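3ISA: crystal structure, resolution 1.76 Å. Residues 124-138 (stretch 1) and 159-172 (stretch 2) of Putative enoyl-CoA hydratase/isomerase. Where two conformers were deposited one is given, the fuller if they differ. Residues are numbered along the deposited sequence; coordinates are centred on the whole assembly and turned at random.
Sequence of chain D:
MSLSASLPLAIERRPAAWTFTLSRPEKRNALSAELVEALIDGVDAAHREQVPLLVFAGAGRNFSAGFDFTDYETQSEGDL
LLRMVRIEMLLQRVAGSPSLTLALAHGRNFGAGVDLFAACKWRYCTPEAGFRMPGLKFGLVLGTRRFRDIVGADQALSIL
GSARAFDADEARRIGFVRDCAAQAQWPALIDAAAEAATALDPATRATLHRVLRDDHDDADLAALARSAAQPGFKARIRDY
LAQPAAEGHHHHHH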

# COMPACT_ATOMS: atom_id res chain seq x y z
N TYR D 124 21.31 2.43 24.26
CA TYR D 124 22.53 3.01 24.82
C TYR D 124 23.63 1.97 24.79
O TYR D 124 23.36 0.76 24.88
N CYS D 125 24.88 2.41 24.68
CA CYS D 125 25.99 1.48 24.82
C CYS D 125 27.17 2.11 25.55
O CYS D 125 27.22 3.33 25.70
N THR D 126 28.09 1.28 26.02
CA THR D 126 29.35 1.75 26.61
C THR D 126 30.23 2.34 25.49
O THR D 126 30.12 1.92 24.34
N PRO D 127 31.11 3.32 25.82
CA PRO D 127 31.99 3.90 24.78
C PRO D 127 32.89 2.89 24.08
O PRO D 127 33.33 3.14 22.96
N GLU D 128 33.14 1.75 24.72
CA GLU D 128 34.00 0.70 24.17
C GLU D 128 33.23 -0.40 23.40
O GLU D 128 33.84 -1.34 22.88
N ALA D 129 31.90 -0.27 23.31
CA ALA D 129 31.07 -1.31 22.66
C ALA D 129 31.25 -1.36 21.14
O ALA D 129 31.59 -0.35 20.51
N GLY D 130 31.02 -2.53 20.56
CA GLY D 130 31.18 -2.74 19.13
C GLY D 130 30.04 -3.59 18.59
O GLY D 130 29.42 -4.37 19.34
N PHE D 131 29.75 -3.43 17.31
CA PHE D 131 28.60 -4.08 16.69
C PHE D 131 28.99 -4.56 15.31
O PHE D 131 29.70 -3.86 14.58
N ARG D 132 28.52 -5.74 14.94
CA ARG D 132 28.65 -6.23 13.56
C ARG D 132 27.46 -7.12 13.19
O ARG D 132 27.07 -7.99 13.98
N MET D 133 26.88 -6.92 12.01
CA MET D 133 25.85 -7.83 11.49
C MET D 133 26.39 -8.43 10.19
O MET D 133 26.23 -7.83 9.12
N PRO D 134 27.08 -9.59 10.28
CA PRO D 134 27.78 -10.21 9.15
C PRO D 134 27.01 -11.26 8.35
O PRO D 134 27.57 -11.85 7.43
N GLY D 135 25.73 -11.48 8.68
CA GLY D 135 24.96 -12.61 8.15
C GLY D 135 24.77 -12.67 6.65
O GLY D 135 24.63 -13.77 6.08
N LEU D 136 24.76 -11.51 5.99
CA LEU D 136 24.71 -11.46 4.54
C LEU D 136 25.89 -12.19 3.87
O LEU D 136 25.76 -12.67 2.76
N LYS D 137 27.02 -12.30 4.58
CA LYS D 137 28.16 -13.11 4.11
C LYS D 137 27.80 -14.58 3.93
O LYS D 137 28.46 -15.28 3.18
N PHE D 138 26.78 -15.05 4.63
CA PHE D 138 26.28 -16.39 4.35
C PHE D 138 24.84 -16.37 3.86
O PHE D 138 24.12 -17.37 3.97
N ILE D 159 27.05 -0.31 5.83
CA ILE D 159 27.37 -1.26 6.88
C ILE D 159 27.02 -2.71 6.54
O ILE D 159 27.85 -3.61 6.70
N LEU D 160 25.79 -2.95 6.07
CA LEU D 160 25.37 -4.32 5.80
C LEU D 160 26.02 -4.88 4.53
O LEU D 160 26.41 -6.04 4.50
N GLY D 161 26.13 -4.03 3.50
CA GLY D 161 26.70 -4.40 2.19
C GLY D 161 28.10 -4.99 2.20
O GLY D 161 28.44 -5.81 1.35
N SER D 162 28.91 -4.55 3.17
CA SER D 162 30.27 -5.03 3.36
C SER D 162 30.37 -5.86 4.64
O SER D 162 31.48 -6.23 5.06
N ALA D 163 29.20 -6.11 5.25
CA ALA D 163 29.04 -6.87 6.49
C ALA D 163 30.10 -6.52 7.52
O ALA D 163 30.76 -7.40 8.06
N ARG D 164 30.28 -5.22 7.75
CA ARG D 164 31.41 -4.70 8.52
C ARG D 164 31.06 -4.29 9.96
O ARG D 164 29.91 -3.97 10.26
N ALA D 165 32.07 -4.28 10.82
CA ALA D 165 31.89 -3.80 12.18
C ALA D 165 31.76 -2.27 12.26
O ALA D 165 32.23 -1.56 11.37
N PHE D 166 31.08 -1.79 13.30
CA PHE D 166 31.07 -0.37 13.68
C PHE D 166 31.10 -0.19 15.20
O PHE D 166 30.54 -1.00 15.95
N ASP D 167 31.77 0.88 15.64
CA ASP D 167 31.97 1.14 17.06
C ASP D 167 30.94 2.10 17.64
O ASP D 167 30.08 2.62 16.92
N ALA D 168 31.05 2.33 18.95
CA ALA D 168 30.15 3.22 19.69
C ALA D 168 30.04 4.64 19.11
O ALA D 168 28.93 5.17 19.01
N ASP D 169 31.18 5.23 18.71
CA ASP D 169 31.19 6.57 18.10
C ASP D 169 30.41 6.62 16.81
O ASP D 169 29.56 7.50 16.64
N GLU D 170 30.67 5.66 15.92
CA GLU D 170 29.91 5.53 14.68
C GLU D 170 28.44 5.27 14.94
O GLU D 170 27.58 5.92 14.33
N ALA D 171 28.15 4.33 15.86
CA ALA D 171 26.76 4.04 16.25
C ALA D 171 26.00 5.30 16.71
O ALA D 171 24.85 5.51 16.32
N ARG D 172 26.68 6.15 17.48
CA ARG D 172 26.10 7.43 17.91
C ARG D 172 25.85 8.41 16.75
O ARG D 172 24.75 8.97 16.65

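What forms the apolar centre? Phe131 (chi1 m) and Phe166 (chi1 p) leave their paired antiparallel strands on the same face of the sheet. Phe131 CB lies over the Phe166 ring, 3.6 Å from Phe166 CZ, while the two rings, slid apart, barely overlap. Met133 (m, t, m) brings its CE to the edge of the Phe166 ring, 4.0 Å from Phe166 CE2.

How does the apolar packing spread outward? Met133 CE also reaches Leu160 CD2 at 4.0 Å, and Leu136 (m, t) has its CA-to-CB bond toward the other stretch and sets its CD1 3.7 Å from Leu160 CB. At the other end, Ala168 CB fits 3.7 Å from Cys125 SG (chi1 p), and Ala171 CB sits 3.9 Å from Phe131 CE2. Ala163 CB meets Lys137 CG at 3.7 Å.

What holds the polar edge? Arg132, extended with chi1 to chi3 all t, leaves the opposite face from Phe131; its NE donates to Ala163 O at 2.8 Å, with a weak second bond from NH2. Its CG packs 3.6 Å from Ala165 N.

Where does water help? One water accepts from Met133 N and donates to Arg164 O, bridging backbones where direct pairing lapses. Another donates to both Met133 O and Leu160 O. A third links Ser162 O to Lys137 NZ, weakly at the lysine.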

# COMPACT_ATOMS: atom_id res chain seq x y z
CB TYR D 124 22.31 3.47 26.27
CG TYR D 124 21.38 4.65 26.43
CD1 TYR D 124 21.87 5.96 26.42
CD2 TYR D 124 20.01 4.47 26.62
CE1 TYR D 124 21.03 7.05 26.58
CE2 TYR D 124 19.15 5.55 26.78
CZ TYR D 124 19.67 6.84 26.76
OH TYR D 124 18.82 7.91 26.91
CB CYS D 125 26.42 0.92 23.46
SG CYS D 125 27.22 2.10 22.36
CB THR D 126 30.10 0.62 27.34
OG1 THR D 126 30.27 -0.51 26.47
CG2 THR D 126 29.38 0.21 28.63
CB PRO D 127 32.87 4.89 25.57
CG PRO D 127 32.08 5.22 26.77
CD PRO D 127 31.31 3.98 27.12
CB GLU D 128 34.82 0.05 25.30
CG GLU D 128 35.60 1.04 26.19
CD GLU D 128 34.78 1.60 27.36
OE1 GLU D 128 33.60 1.22 27.52
OE2 GLU D 128 35.33 2.44 28.11
CB ALA D 129 29.59 -1.11 23.01
CB PHE D 131 27.42 -3.09 16.52
CG PHE D 131 27.01 -2.36 17.77
CD1 PHE D 131 26.04 -2.89 18.64
CD2 PHE D 131 27.56 -1.10 18.08
CE1 PHE D 131 25.65 -2.19 19.79
CE2 PHE D 131 27.19 -0.41 19.23
CZ PHE D 131 26.23 -0.95 20.10
CB ARG D 132 29.96 -7.01 13.41
CG ARG D 132 30.35 -7.29 11.96
CD ARG D 132 31.61 -8.17 11.83
NE ARG D 132 31.96 -8.35 10.42
CZ ARG D 132 32.50 -9.45 9.88
NH1 ARG D 132 32.76 -10.52 10.62
NH2 ARG D 132 32.76 -9.48 8.58
CB MET D 133 24.52 -7.09 11.22
CG MET D 133 23.70 -6.65 12.49
SD MET D 133 22.49 -5.32 12.18
CE MET D 133 23.60 -3.92 12.14
CB PRO D 134 28.98 -10.88 9.83
CG PRO D 134 28.44 -11.28 11.17
CD PRO D 134 27.28 -10.36 11.52
CB LEU D 136 24.59 -10.01 4.03
CG LEU D 136 23.26 -9.29 4.36
CD1 LEU D 136 23.42 -7.79 4.23
CD2 LEU D 136 22.14 -9.76 3.43
CB LYS D 137 29.33 -13.03 5.08
CG LYS D 137 30.07 -11.71 5.07
CD LYS D 137 30.97 -11.61 3.84
CE LYS D 137 31.87 -10.38 3.88
NZ LYS D 137 32.74 -10.35 2.67
CB PHE D 138 26.51 -17.39 5.51
CG PHE D 138 25.94 -16.96 6.85
CD1 PHE D 138 24.65 -17.34 7.24
CD2 PHE D 138 26.73 -16.24 7.76
CE1 PHE D 138 24.15 -16.97 8.49
CE2 PHE D 138 26.23 -15.87 9.00
CZ PHE D 138 24.93 -16.23 9.37
CB ILE D 159 26.75 -0.82 8.24
CG1 ILE D 159 27.40 0.50 8.67
CG2 ILE D 159 26.90 -1.92 9.30
CD1 ILE D 159 26.58 1.28 9.70
CB LEU D 160 23.85 -4.42 5.72
CG LEU D 160 23.11 -3.90 6.97
CD1 LEU D 160 21.60 -3.97 6.73
CD2 LEU D 160 23.53 -4.63 8.25
CB SER D 162 31.24 -3.86 3.44
OG SER D 162 31.35 -3.21 2.18
CB ALA D 163 29.05 -8.37 6.20
CB ARG D 164 32.05 -3.51 7.79
CG ARG D 164 31.15 -2.29 7.58
CD ARG D 164 31.98 -1.09 7.18
NE ARG D 164 31.19 0.12 6.94
CZ ARG D 164 30.90 1.05 7.85
NH1 ARG D 164 31.30 0.92 9.11
NH2 ARG D 164 30.19 2.11 7.49
CB ALA D 165 33.03 -4.28 13.06
CB PHE D 166 29.92 0.41 13.04
CG PHE D 166 28.53 -0.09 13.39
CD1 PHE D 166 27.74 0.60 14.31
CD2 PHE D 166 28.00 -1.21 12.76
CE1 PHE D 166 26.45 0.16 14.63
CE2 PHE D 166 26.71 -1.66 13.07
CZ PHE D 166 25.94 -0.97 14.00
CB ASP D 167 33.41 1.62 17.33
CG ASP D 167 33.66 3.10 16.93
OD1 ASP D 167 32.87 3.70 16.16
OD2 ASP D 167 34.67 3.67 17.39
CB ALA D 168 30.56 3.27 21.14
CB ASP D 169 32.63 7.06 17.85
CG ASP D 169 33.35 7.44 19.12
OD1 ASP D 169 32.69 7.85 20.10
OD2 ASP D 169 34.60 7.32 19.13
CB GLU D 170 30.48 4.47 13.73
CG GLU D 170 29.72 4.47 12.39
CD GLU D 170 30.28 3.55 11.31
OE1 GLU D 170 31.35 2.93 11.50
OE2 GLU D 170 29.61 3.45 10.25
CB ALA D 171 26.73 2.96 17.33
CB ARG D 172 26.94 8.09 19.03
CG ARG D 172 26.11 9.00 19.94
CD ARG D 172 26.86 10.26 20.38
NE ARG D 172 27.71 10.03 21.55
CZ ARG D 172 29.03 9.84 21.51
NH1 ARG D 172 29.70 9.64 22.63
NH2 ARG D 172 29.68 9.84 20.35
O HOH W 1 27.55 -5.19 9.86
O HOH W 2 25.80 -8.42 6.67
O HOH W 3 33.59 -7.46 3.79